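Local coordinates for protein C2 toxin component I (Clostridium botulinum, PDB 2J3X) that serves as the enzymatic component of the binary C2 toxin, an ADP-ribosyltransferase that, like its relatives, probably modifies actin in the target cell, at residues D95-G100 with K165-T170; I147-N152 with V183-N188; I296-V301 with I364-L369; N395-I400 with E424-K429. The protein carries 2 engineered substitutions. All blocks are in the same frame, centred on the assembly; numbering follows the deposited sequence. Where two conformers were deposited one is given.

Interaction 1. Residues D95-G100 with K165-T170. With SO4 (sulfate ion), chain T.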
# COMPACT_ATOMS: atom_id res chain seq x y z
N ASP A 95 4.85 -26.37 2.60
CA ASP A 95 4.38 -27.47 3.45
C ASP A 95 4.88 -27.31 4.89
O ASP A 95 4.48 -28.07 5.79
CB ASP A 95 4.71 -28.84 2.84
CG ASP A 95 6.20 -29.11 2.73
OD1 ASP A 95 7.02 -28.20 2.99
OD2 ASP A 95 6.57 -30.26 2.38
N ARG A 96 5.69 -26.28 5.12
CA ARG A 96 6.22 -25.94 6.44
C ARG A 96 6.24 -24.40 6.52
O ARG A 96 6.27 -23.74 5.47
CB ARG A 96 7.68 -26.42 6.58
CG ARG A 96 7.96 -27.88 6.28
CD ARG A 96 9.38 -28.02 5.75
NE ARG A 96 10.37 -27.84 6.81
CZ ARG A 96 11.70 -28.02 6.67
NH1 ARG A 96 12.25 -28.36 5.50
NH2 ARG A 96 12.47 -27.82 7.74
N ASP A 97 6.31 -23.84 7.74
CA ASP A 97 6.53 -22.40 7.90
C ASP A 97 7.94 -22.07 7.41
O ASP A 97 8.78 -22.97 7.31
CB ASP A 97 6.46 -22.00 9.36
CG ASP A 97 5.05 -22.04 9.96
OD1 ASP A 97 4.05 -22.36 9.27
OD2 ASP A 97 4.98 -21.68 11.15
N ALA A 98 8.24 -20.79 7.13
CA ALA A 98 9.58 -20.45 6.66
C ALA A 98 9.95 -19.20 7.42
O ALA A 98 9.13 -18.29 7.53
CB ALA A 98 9.59 -20.18 5.15
N ILE A 99 11.18 -19.15 7.92
CA ILE A 99 11.65 -17.99 8.67
C ILE A 99 12.73 -17.31 7.82
O ILE A 99 13.61 -17.97 7.28
CB ILE A 99 12.25 -18.45 10.00
CG1 ILE A 99 11.12 -19.06 10.87
CG2 ILE A 99 12.94 -17.28 10.74
CD1 ILE A 99 11.66 -19.83 12.01
N GLY A 100 12.71 -15.98 7.76
CA GLY A 100 13.78 -15.31 7.02
C GLY A 100 13.53 -13.80 7.07
O GLY A 100 12.81 -13.32 7.93
N LYS A 165 12.67 -9.45 10.24
CA LYS A 165 12.59 -10.95 10.28
C LYS A 165 11.12 -11.32 10.49
O LYS A 165 10.42 -10.66 11.27
CB LYS A 165 13.42 -11.45 11.46
CG LYS A 165 13.56 -12.96 11.54
CD LYS A 165 14.51 -13.35 12.69
CE LYS A 165 14.64 -14.82 12.78
NZ LYS A 165 15.61 -15.04 13.93
N THR A 166 10.64 -12.31 9.76
CA THR A 166 9.26 -12.73 9.86
C THR A 166 9.17 -14.24 9.66
O THR A 166 10.14 -14.89 9.34
CB THR A 166 8.35 -11.98 8.84
OG1 THR A 166 6.97 -12.21 9.19
CG2 THR A 166 8.58 -12.47 7.42
N ARG A 167 7.98 -14.77 9.87
CA ARG A 167 7.66 -16.19 9.63
C ARG A 167 6.52 -16.25 8.62
O ARG A 167 5.44 -15.66 8.85
CB ARG A 167 7.24 -16.78 10.97
CG ARG A 167 6.73 -18.23 10.95
CD ARG A 167 6.61 -18.68 12.39
NE ARG A 167 6.53 -20.14 12.47
CZ ARG A 167 7.30 -20.94 13.20
NH1 ARG A 167 8.28 -20.48 13.99
NH2 ARG A 167 7.08 -22.25 13.13
N VAL A 168 6.71 -16.95 7.51
CA VAL A 168 5.67 -17.14 6.53
C VAL A 168 4.95 -18.45 6.87
O VAL A 168 5.61 -19.50 6.99
CB VAL A 168 6.26 -17.29 5.12
CG1 VAL A 168 5.13 -17.42 4.08
CG2 VAL A 168 7.22 -16.11 4.84
N PRO A 169 3.61 -18.40 7.00
CA PRO A 169 2.83 -19.61 7.31
C PRO A 169 2.83 -20.71 6.27
O PRO A 169 2.83 -20.43 5.07
CB PRO A 169 1.41 -19.05 7.55
CG PRO A 169 1.67 -17.61 7.96
CD PRO A 169 2.76 -17.20 7.00
N THR A 170 2.77 -21.97 6.72
CA THR A 170 2.58 -23.09 5.81
C THR A 170 1.31 -22.82 5.01
O THR A 170 0.41 -22.11 5.49
CB THR A 170 2.40 -24.45 6.56
OG1 THR A 170 1.25 -24.33 7.37
CG2 THR A 170 3.43 -24.61 7.54
S SO4 T . 10.41 -28.41 1.81
O1 SO4 T . 10.71 -29.46 0.84
O2 SO4 T . 9.41 -28.94 2.74
O3 SO4 T . 11.63 -28.06 2.55
O4 SO4 T . 9.84 -27.23 1.15

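Interaction 2. Residues I147-N152 with V183-N188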
# COMPACT_ATOMS: atom_id res chain seq x y z
N ILE A 147 7.07 -9.93 -2.61
CA ILE A 147 7.93 -9.78 -1.45
C ILE A 147 8.95 -10.92 -1.47
O ILE A 147 8.64 -12.04 -1.94
CB ILE A 147 7.06 -9.70 -0.16
CG1 ILE A 147 7.84 -9.20 1.05
CG2 ILE A 147 6.36 -11.03 0.11
CD1 ILE A 147 6.94 -9.06 2.31
N SER A 148 10.19 -10.63 -1.08
CA SER A 148 11.26 -11.64 -1.10
C SER A 148 11.59 -11.97 0.34
O SER A 148 11.59 -11.08 1.18
CB SER A 148 12.50 -11.08 -1.76
OG SER A 148 12.27 -10.81 -3.15
N LEU A 149 11.83 -13.24 0.64
CA LEU A 149 12.22 -13.64 1.99
C LEU A 149 13.62 -14.24 1.92
O LEU A 149 13.77 -15.38 1.43
CB LEU A 149 11.25 -14.69 2.53
CG LEU A 149 11.53 -15.07 3.99
CD1 LEU A 149 10.90 -14.13 5.07
CD2 LEU A 149 11.03 -16.53 4.27
N GLY A 150 14.63 -13.47 2.33
CA GLY A 150 16.04 -13.95 2.29
C GLY A 150 16.22 -15.02 3.37
O GLY A 150 15.73 -14.86 4.48
N LEU A 151 16.89 -16.12 3.03
CA LEU A 151 16.89 -17.26 3.93
C LEU A 151 18.06 -17.32 4.88
O LEU A 151 18.02 -18.10 5.84
CB LEU A 151 16.81 -18.60 3.15
CG LEU A 151 15.48 -18.70 2.39
CD1 LEU A 151 15.45 -20.02 1.61
CD2 LEU A 151 14.28 -18.58 3.31
N ASN A 152 19.09 -16.52 4.64
CA ASN A 152 20.19 -16.50 5.61
C ASN A 152 20.87 -15.13 5.66
O ASN A 152 20.42 -14.20 4.94
CB ASN A 152 21.22 -17.64 5.35
CG ASN A 152 21.94 -17.50 4.02
OD1 ASN A 152 22.15 -16.39 3.52
ND2 ASN A 152 22.31 -18.64 3.41
N VAL A 183 19.83 -17.03 -1.13
CA VAL A 183 18.69 -17.85 -1.49
C VAL A 183 17.45 -17.16 -0.90
O VAL A 183 17.49 -16.75 0.26
CB VAL A 183 18.85 -19.28 -0.89
CG1 VAL A 183 17.74 -20.20 -1.42
CG2 VAL A 183 20.22 -19.82 -1.22
N SER A 184 16.37 -17.06 -1.67
CA SER A 184 15.18 -16.35 -1.20
C SER A 184 13.89 -17.03 -1.65
O SER A 184 13.84 -17.69 -2.71
CB SER A 184 15.14 -14.89 -1.73
OG SER A 184 16.30 -14.18 -1.36
N LEU A 185 12.87 -16.89 -0.85
CA LEU A 185 11.52 -17.23 -1.37
C LEU A 185 10.97 -15.97 -2.05
O LEU A 185 11.34 -14.86 -1.71
CB LEU A 185 10.54 -17.61 -0.27
CG LEU A 185 10.98 -18.67 0.77
CD1 LEU A 185 9.87 -19.08 1.67
CD2 LEU A 185 11.58 -19.90 0.02
N LEU A 186 10.07 -16.19 -2.99
CA LEU A 186 9.33 -15.10 -3.61
C LEU A 186 7.89 -15.34 -3.20
O LEU A 186 7.37 -16.46 -3.38
CB LEU A 186 9.48 -15.20 -5.14
CG LEU A 186 8.86 -13.97 -5.83
CD1 LEU A 186 9.60 -12.70 -5.46
CD2 LEU A 186 8.88 -14.19 -7.33
N LEU A 187 7.21 -14.32 -2.68
CA LEU A 187 5.81 -14.49 -2.27
C LEU A 187 4.94 -13.48 -3.05
O LEU A 187 5.48 -12.56 -3.67
CB LEU A 187 5.62 -14.30 -0.76
CG LEU A 187 6.65 -14.96 0.15
CD1 LEU A 187 6.32 -14.50 1.59
CD2 LEU A 187 6.55 -16.47 0.05
N ASN A 188 3.62 -13.68 -3.01
CA ASN A 188 2.66 -12.89 -3.77
C ASN A 188 2.79 -11.40 -3.45
O ASN A 188 3.28 -10.97 -2.37
CB ASN A 188 1.25 -13.33 -3.36
CG ASN A 188 0.86 -14.66 -3.97
OD1 ASN A 188 1.42 -15.04 -5.00
ND2 ASN A 188 -0.16 -15.30 -3.44
O HOH W 1 12.69 -13.60 -3.76
O HOH W 2 20.33 -15.74 1.53

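Interaction 3. Residues I296-V301 with I364-L369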
# COMPACT_ATOMS: atom_id res chain seq x y z
N ILE A 296 -8.95 -0.58 3.02
CA ILE A 296 -8.33 0.55 2.32
C ILE A 296 -9.34 1.15 1.31
O ILE A 296 -9.90 0.44 0.48
CB ILE A 296 -7.05 0.07 1.59
CG1 ILE A 296 -5.98 -0.38 2.65
CG2 ILE A 296 -6.53 1.14 0.60
CD1 ILE A 296 -5.43 0.84 3.50
N ALA A 297 -9.50 2.48 1.35
CA ALA A 297 -10.16 3.16 0.27
C ALA A 297 -9.22 4.29 -0.25
O ALA A 297 -8.22 4.62 0.38
CB ALA A 297 -11.44 3.77 0.76
N TYR A 298 -9.54 4.83 -1.42
CA TYR A 298 -8.59 5.72 -2.13
C TYR A 298 -9.20 7.07 -2.41
O TYR A 298 -10.41 7.19 -2.68
CB TYR A 298 -8.21 5.08 -3.47
CG TYR A 298 -7.31 3.90 -3.27
CD1 TYR A 298 -5.94 4.09 -3.04
CD2 TYR A 298 -7.87 2.58 -3.23
CE1 TYR A 298 -5.07 2.99 -2.83
CE2 TYR A 298 -7.04 1.45 -3.00
CZ TYR A 298 -5.64 1.67 -2.79
OH TYR A 298 -4.77 0.64 -2.57
N ARG A 299 -8.37 8.11 -2.38
CA ARG A 299 -8.82 9.44 -2.80
C ARG A 299 -7.63 10.14 -3.47
O ARG A 299 -6.62 10.40 -2.80
CB ARG A 299 -9.24 10.21 -1.60
CG ARG A 299 -9.83 11.62 -1.92
CD ARG A 299 -10.34 12.24 -0.63
NE ARG A 299 -10.55 13.69 -0.81
CZ ARG A 299 -11.55 14.24 -1.48
NH1 ARG A 299 -12.48 13.47 -2.05
NH2 ARG A 299 -11.63 15.57 -1.60
N ARG A 300 -7.77 10.40 -4.77
CA ARG A 300 -6.70 11.03 -5.54
C ARG A 300 -6.97 12.53 -5.59
O ARG A 300 -8.11 12.94 -5.84
CB ARG A 300 -6.70 10.48 -6.96
CG ARG A 300 -6.03 9.07 -7.08
CD ARG A 300 -6.26 8.51 -8.50
NE ARG A 300 -5.44 7.33 -8.77
CZ ARG A 300 -4.23 7.36 -9.31
NH1 ARG A 300 -3.59 8.53 -9.62
NH2 ARG A 300 -3.59 6.24 -9.47
N VAL A 301 -5.91 13.33 -5.37
CA VAL A 301 -6.01 14.80 -5.33
C VAL A 301 -4.86 15.38 -6.09
O VAL A 301 -3.87 14.68 -6.39
CB VAL A 301 -6.05 15.37 -3.92
CG1 VAL A 301 -7.26 14.82 -3.13
CG2 VAL A 301 -4.73 15.02 -3.19
N ILE A 364 -2.06 10.16 -4.37
CA ILE A 364 -3.04 9.09 -4.19
C ILE A 364 -3.12 8.79 -2.70
O ILE A 364 -2.24 8.16 -2.17
CB ILE A 364 -2.57 7.82 -4.91
CG1 ILE A 364 -2.24 8.05 -6.40
CG2 ILE A 364 -3.60 6.66 -4.68
CD1 ILE A 364 -1.17 7.05 -6.97
N PHE A 365 -4.19 9.22 -2.04
CA PHE A 365 -4.38 8.87 -0.63
C PHE A 365 -4.87 7.45 -0.55
O PHE A 365 -5.89 7.12 -1.15
CB PHE A 365 -5.33 9.77 0.10
CG PHE A 365 -4.70 11.07 0.52
CD1 PHE A 365 -3.97 11.16 1.69
CD2 PHE A 365 -4.80 12.18 -0.30
CE1 PHE A 365 -3.38 12.39 2.10
CE2 PHE A 365 -4.20 13.41 0.10
CZ PHE A 365 -3.49 13.49 1.30
N ARG A 366 -4.07 6.63 0.15
CA ARG A 366 -4.41 5.21 0.39
C ARG A 366 -4.84 5.22 1.86
O ARG A 366 -4.03 5.14 2.78
CB ARG A 366 -3.15 4.35 0.06
CG ARG A 366 -3.43 2.82 0.37
CD ARG A 366 -2.36 1.96 -0.21
NE ARG A 366 -2.63 0.55 0.15
CZ ARG A 366 -1.97 -0.13 1.11
NH1 ARG A 366 -0.98 0.46 1.78
NH2 ARG A 366 -2.32 -1.42 1.36
N LEU A 367 -6.14 5.38 2.10
CA LEU A 367 -6.67 5.71 3.43
C LEU A 367 -7.06 4.41 4.12
O LEU A 367 -7.85 3.66 3.58
CB LEU A 367 -7.96 6.56 3.32
CG LEU A 367 -7.67 7.89 2.60
CD1 LEU A 367 -8.97 8.64 2.35
CD2 LEU A 367 -6.69 8.72 3.45
N ARG A 368 -6.54 4.17 5.31
CA ARG A 368 -7.05 3.06 6.10
C ARG A 368 -8.34 3.47 6.80
O ARG A 368 -8.34 4.37 7.65
CB ARG A 368 -5.97 2.59 7.11
CG ARG A 368 -6.52 1.43 8.07
CD ARG A 368 -5.45 1.13 9.15
NE ARG A 368 -4.18 0.81 8.47
CZ ARG A 368 -2.94 1.12 8.90
NH1 ARG A 368 -2.76 1.77 10.02
NH2 ARG A 368 -1.86 0.81 8.14
N LEU A 369 -9.44 2.82 6.44
CA LEU A 369 -10.72 3.09 7.10
C LEU A 369 -10.87 2.06 8.18
O LEU A 369 -11.08 0.92 7.87
CB LEU A 369 -11.88 2.97 6.09
CG LEU A 369 -11.71 3.90 4.84
CD1 LEU A 369 -12.99 3.84 3.92
CD2 LEU A 369 -11.35 5.36 5.23

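Interaction 4. Residues N395-I400 with E424-K429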
# COMPACT_ATOMS: atom_id res chain seq x y z
N ASN A 395 -15.08 16.36 8.93
CA ASN A 395 -14.03 16.39 9.96
C ASN A 395 -13.26 15.06 10.06
O ASN A 395 -12.75 14.76 11.13
CB ASN A 395 -14.63 16.74 11.34
CG ASN A 395 -15.23 18.13 11.38
OD1 ASN A 395 -14.58 19.08 10.99
ND2 ASN A 395 -16.46 18.26 11.89
N SER A 396 -13.20 14.25 9.02
CA SER A 396 -12.39 13.01 9.11
C SER A 396 -10.92 13.41 8.88
O SER A 396 -10.55 13.87 7.78
CB SER A 396 -12.82 11.98 8.04
OG SER A 396 -14.13 11.44 8.32
N THR A 397 -10.09 13.21 9.90
CA THR A 397 -8.72 13.63 9.86
C THR A 397 -7.85 12.39 9.77
O THR A 397 -8.18 11.35 10.35
CB THR A 397 -8.41 14.40 11.18
OG1 THR A 397 -9.38 15.48 11.32
CG2 THR A 397 -7.03 14.94 11.21
N PHE A 398 -6.75 12.52 9.05
CA PHE A 398 -5.81 11.41 8.80
C PHE A 398 -4.37 11.86 9.07
O PHE A 398 -4.05 13.04 9.01
CB PHE A 398 -5.90 10.93 7.33
CG PHE A 398 -7.19 10.25 7.02
CD1 PHE A 398 -7.34 8.86 7.29
CD2 PHE A 398 -8.27 10.98 6.51
CE1 PHE A 398 -8.56 8.19 6.99
CE2 PHE A 398 -9.50 10.34 6.28
CZ PHE A 398 -9.66 8.97 6.51
N LYS A 399 -3.51 10.91 9.43
CA LYS A 399 -2.10 11.17 9.62
C LYS A 399 -1.37 10.30 8.60
O LYS A 399 -1.62 9.10 8.53
CB LYS A 399 -1.66 10.75 11.05
CG LYS A 399 -0.19 11.03 11.29
CD LYS A 399 0.07 11.08 12.85
CE LYS A 399 1.53 10.80 13.19
NZ LYS A 399 2.44 12.01 13.23
N ILE A 400 -0.53 10.92 7.76
CA ILE A 400 0.29 10.21 6.83
C ILE A 400 1.40 9.50 7.54
O ILE A 400 2.13 10.11 8.33
CB ILE A 400 0.96 11.23 5.83
CG1 ILE A 400 -0.22 11.97 5.13
CG2 ILE A 400 1.86 10.53 4.85
CD1 ILE A 400 0.27 13.18 4.20
N GLU A 424 -3.65 7.00 8.12
CA GLU A 424 -4.55 6.31 9.11
C GLU A 424 -5.40 7.36 9.80
O GLU A 424 -5.02 8.56 9.85
CB GLU A 424 -3.69 5.58 10.16
CG GLU A 424 -2.86 6.61 11.04
CD GLU A 424 -1.94 5.99 12.07
OE1 GLU A 424 -1.82 4.72 12.17
OE2 GLU A 424 -1.31 6.83 12.77
N GLY A 425 -6.55 6.95 10.33
CA GLY A 425 -7.50 7.88 10.98
C GLY A 425 -7.02 8.30 12.35
O GLY A 425 -6.47 7.48 13.09
N ILE A 426 -7.16 9.59 12.66
CA ILE A 426 -6.82 10.08 14.00
C ILE A 426 -7.94 11.01 14.46
O ILE A 426 -8.82 11.30 13.64
CB ILE A 426 -5.48 10.83 14.01
CG1 ILE A 426 -5.52 11.98 13.02
CG2 ILE A 426 -4.35 9.90 13.67
CD1 ILE A 426 -4.29 12.94 13.23
N GLN A 427 -7.92 11.47 15.72
CA GLN A 427 -9.01 12.32 16.25
C GLN A 427 -9.32 13.49 15.34
O GLN A 427 -8.41 14.21 14.92
CB GLN A 427 -8.75 12.85 17.66
CG GLN A 427 -9.94 13.70 18.17
CD GLN A 427 -9.63 14.62 19.35
OE1 GLN A 427 -9.34 14.16 20.46
NE2 GLN A 427 -9.75 15.92 19.12
N ASN A 428 -10.62 13.66 15.04
CA ASN A 428 -11.17 14.81 14.29
C ASN A 428 -10.43 16.05 14.77
O ASN A 428 -10.31 16.29 16.00
CB ASN A 428 -12.66 15.02 14.62
CG ASN A 428 -13.56 13.85 14.20
OD1 ASN A 428 -13.13 12.90 13.54
ND2 ASN A 428 -14.83 13.94 14.59
N LYS A 429 -9.95 16.84 13.83
CA LYS A 429 -9.22 18.05 14.21
C LYS A 429 -10.18 19.05 14.86
O LYS A 429 -11.24 19.38 14.29
CB LYS A 429 -8.45 18.64 13.03
CG LYS A 429 -7.12 19.29 13.46
CD LYS A 429 -6.09 18.24 13.98
CE LYS A 429 -5.28 18.74 15.22
NZ LYS A 429 -6.13 18.97 16.45
O HOH W 3 -10.98 11.94 12.25

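Interaction 1. Residues D95-G100 with K165-T170
Ahead of the salt bridge between Asp97 and Arg167, Arg96 reaches a bound sulfate ion, probably from the crystallisation liquor: Arg96 NH1 donates to sulfate O3 over 3.0 Å, with O3 near the guanidinium plane. The NE of Arg96 is taken by the O of Glu6, and Trp21 is a further donor to the sulfate. Asp97 carries the main polar contact. Its CG is anti to the carbonyl carbon (chi1 -72°), which sets where the carboxylate starts. Asp97 OD1 accepts from Thr170 N at 2.9 Å. Asp97 OD2 receives two nitrogens of Arg167, NE at 2.6 Å and NH2 at 2.9 Å, a side-on grip converging on a single oxygen. OD2 lies within 2° of the guanidinium plane, yet the carboxylate plane is turned 87° against it, and both donors meet OD2 on its anti side. Beyond Asp97 the chains become neighbouring antiparallel strands of the large mixed sheet in the first ADP-ribosyltransferase-type region. Ala98 and Val168 form a hydrogen-bonded pair, with Val168 N 2.8 Å from Ala98 O. Ala98 CB lies 4.4 Å from Val168 CB on the face that Thr166 shares and that Leu149 covers. Ile99, in a non-hydrogen-bonded pair with Arg167, points to the other face, where its CG2 touches CE of the extended Lys165 side chain at 3.6 Å. Gly100 exchanges backbone bonds with Thr166, Gly100 O accepting from Thr166 N at 3.0 Å.

Interaction 2. Residues I147-N152 with V183-N188
Ile147 presses its CG2 branch against Leu187, 3.5 Å from CB and 3.8 Å from CD1, tighter than usual for carbons at the first of these. With CG1 of Ile147 anti to the backbone N (chi1 -166°), CG2 stands between that N and the carbonyl carbon, where it meets Leu187. Two residues on, Leu149 and Leu185 lie side by side and point the same way, with Leu149 CD2 3.8 Å from Leu185 CD1. Leu151 then crosses Leu185 at about a right angle, its CD2 coming to Leu185 CG while its CD1 rests 3.8 Å from Val183 CG1. These strands are antiparallel neighbours in the eight-stranded mixed sheet, with an angle of 152° between their directions; backbone bonds join Ile147 to Leu187, Leu149 to Leu185, and Leu151 N to Val183 O. The leucine-rich face meets Ala98 and Val168, and Trp21 of helix 15-30 covers Leu151 and Leu185. The reverse face carries Ser148, Ser184 and Leu186. Ser184 OG lies 3.7 Å from Gly150 CA, in a place where glycine presents no side chain. Leu186 swings CD1 across to 3.7 Å from Ile147 O. Between them, one water bridges Ser148 OG and Leu185 O, and Ser148 OG is also bonded to Lys50.

Interaction 3. Residues I296-V301 with I364-L369
Tyr298 and Arg366 lie side by side and point the same way, Tyr298 CE1 3.6 Å from Arg366 CG. Arg366 NE makes a weak hydrogen bond, 3.5 Å long, to Tyr298 OH, which sits at the guanidinium edge. The stronger partners are elsewhere: Asp220 takes both Arg366 NE and Tyr298 OH, one oxygen each, while Asp422 receives Arg366 NH1. Thr142 accepts from NH2, so all three nitrogens of this buried group are satisfied. Arg300 is treated likewise, its NE, NH1 and NH2 bonded to Ser353, Gln418 and Thr354. The Arg300 side chain is extended from CG to NE and runs alongside Ile364, whose CG1 stands 3.5 Å above the centre of the Arg300 guanidinium plane. Backbone donors and acceptors pair off at Ala297 with Leu367 and at Arg299 with Phe365. Leu367 N reaches Ala297 O at 2.8 Å, whereas Phe365 N, equally near Arg299 O, lies 40° out of that carbonyl plane. Phe365 also sets its ring edge toward Arg299 O and Val301 CG2, the latter 3.7 Å from CE2. Arg299 CG is anti to the backbone N (chi1 -176°), and the end of the side chain leads away from strand 363-369, NH1 binding Ser348 O and NE a glycerol. An arginine on this strand reaching a serine of strand 347-350 is consistent with the arginine and Ser-Thr-Ser elements of the NAD site in arginine-specific ADP-ribosyltransferases.

Interaction 4. Residues N395-I400 with E424-K429
Thr397 fits its side chain against the residues Gln427-Lys429. Thr397 CB lies 3.7 Å from Gln427 O. Thr397 OG1, beside the backbone N (chi1 -55°), accepts a hydrogen bond from Lys429 N at 2.9 Å, with an N-H...O angle of 144°, and so ties Lys429 to Thr397. The other branch, Thr397 CG2, is anti to the backbone N and meets Ile426 CG1 at 3.8 Å, crossing it obliquely, with Ile426 CD1 little farther off. The contact closes the open end of the beta hairpin formed by strands 397-411 and 414-426, which belongs to the five-stranded sheet of the second ADP-ribosyltransferase-type region. The axes diverge strongly from antiparallel here, at 127°. Ile426 N still bonds Thr397 O at 3.1 Å, and Lys399 and Glu424 form a full hydrogen-bonded pair, with Lys399 N 2.8 Å from Glu424 O. Where the strands spread, a water accepts from Thr397 N at 2.8 Å and lies within hydrogen-bonding reach of Ile426 O and Asn428 OD1. On the face occupied by Phe398, the ring approaches the backbone of Glu424 and Gly425 obliquely, Phe398 CD1 3.5 Å from Glu424 O.

In the fold
The four contacts fall into two pairs, one in each ADP-ribosyltransferase-type region. Interactions 1 and 2 share one sheet, since strands 98-102 and 147-150 are neighbours; their centres are 10 Å apart, and Ala98 CB meets Leu185 CD1 at 3.7 Å. Interactions 3 and 4 share the second sheet, with centres 12 Å apart: Leu367 CD2 packs on Phe398 CD1 at 3.9 Å, and Arg368 forms a long, weak ion pair with Glu424. Between the pairs, the centres of interactions 2 and 3 are about 29 Å apart and their nearest atoms about 12 Å. The probable NAD site lies with interaction 3, where Arg299 binds glycerol; the sulfate of interaction 1 belongs to the other region.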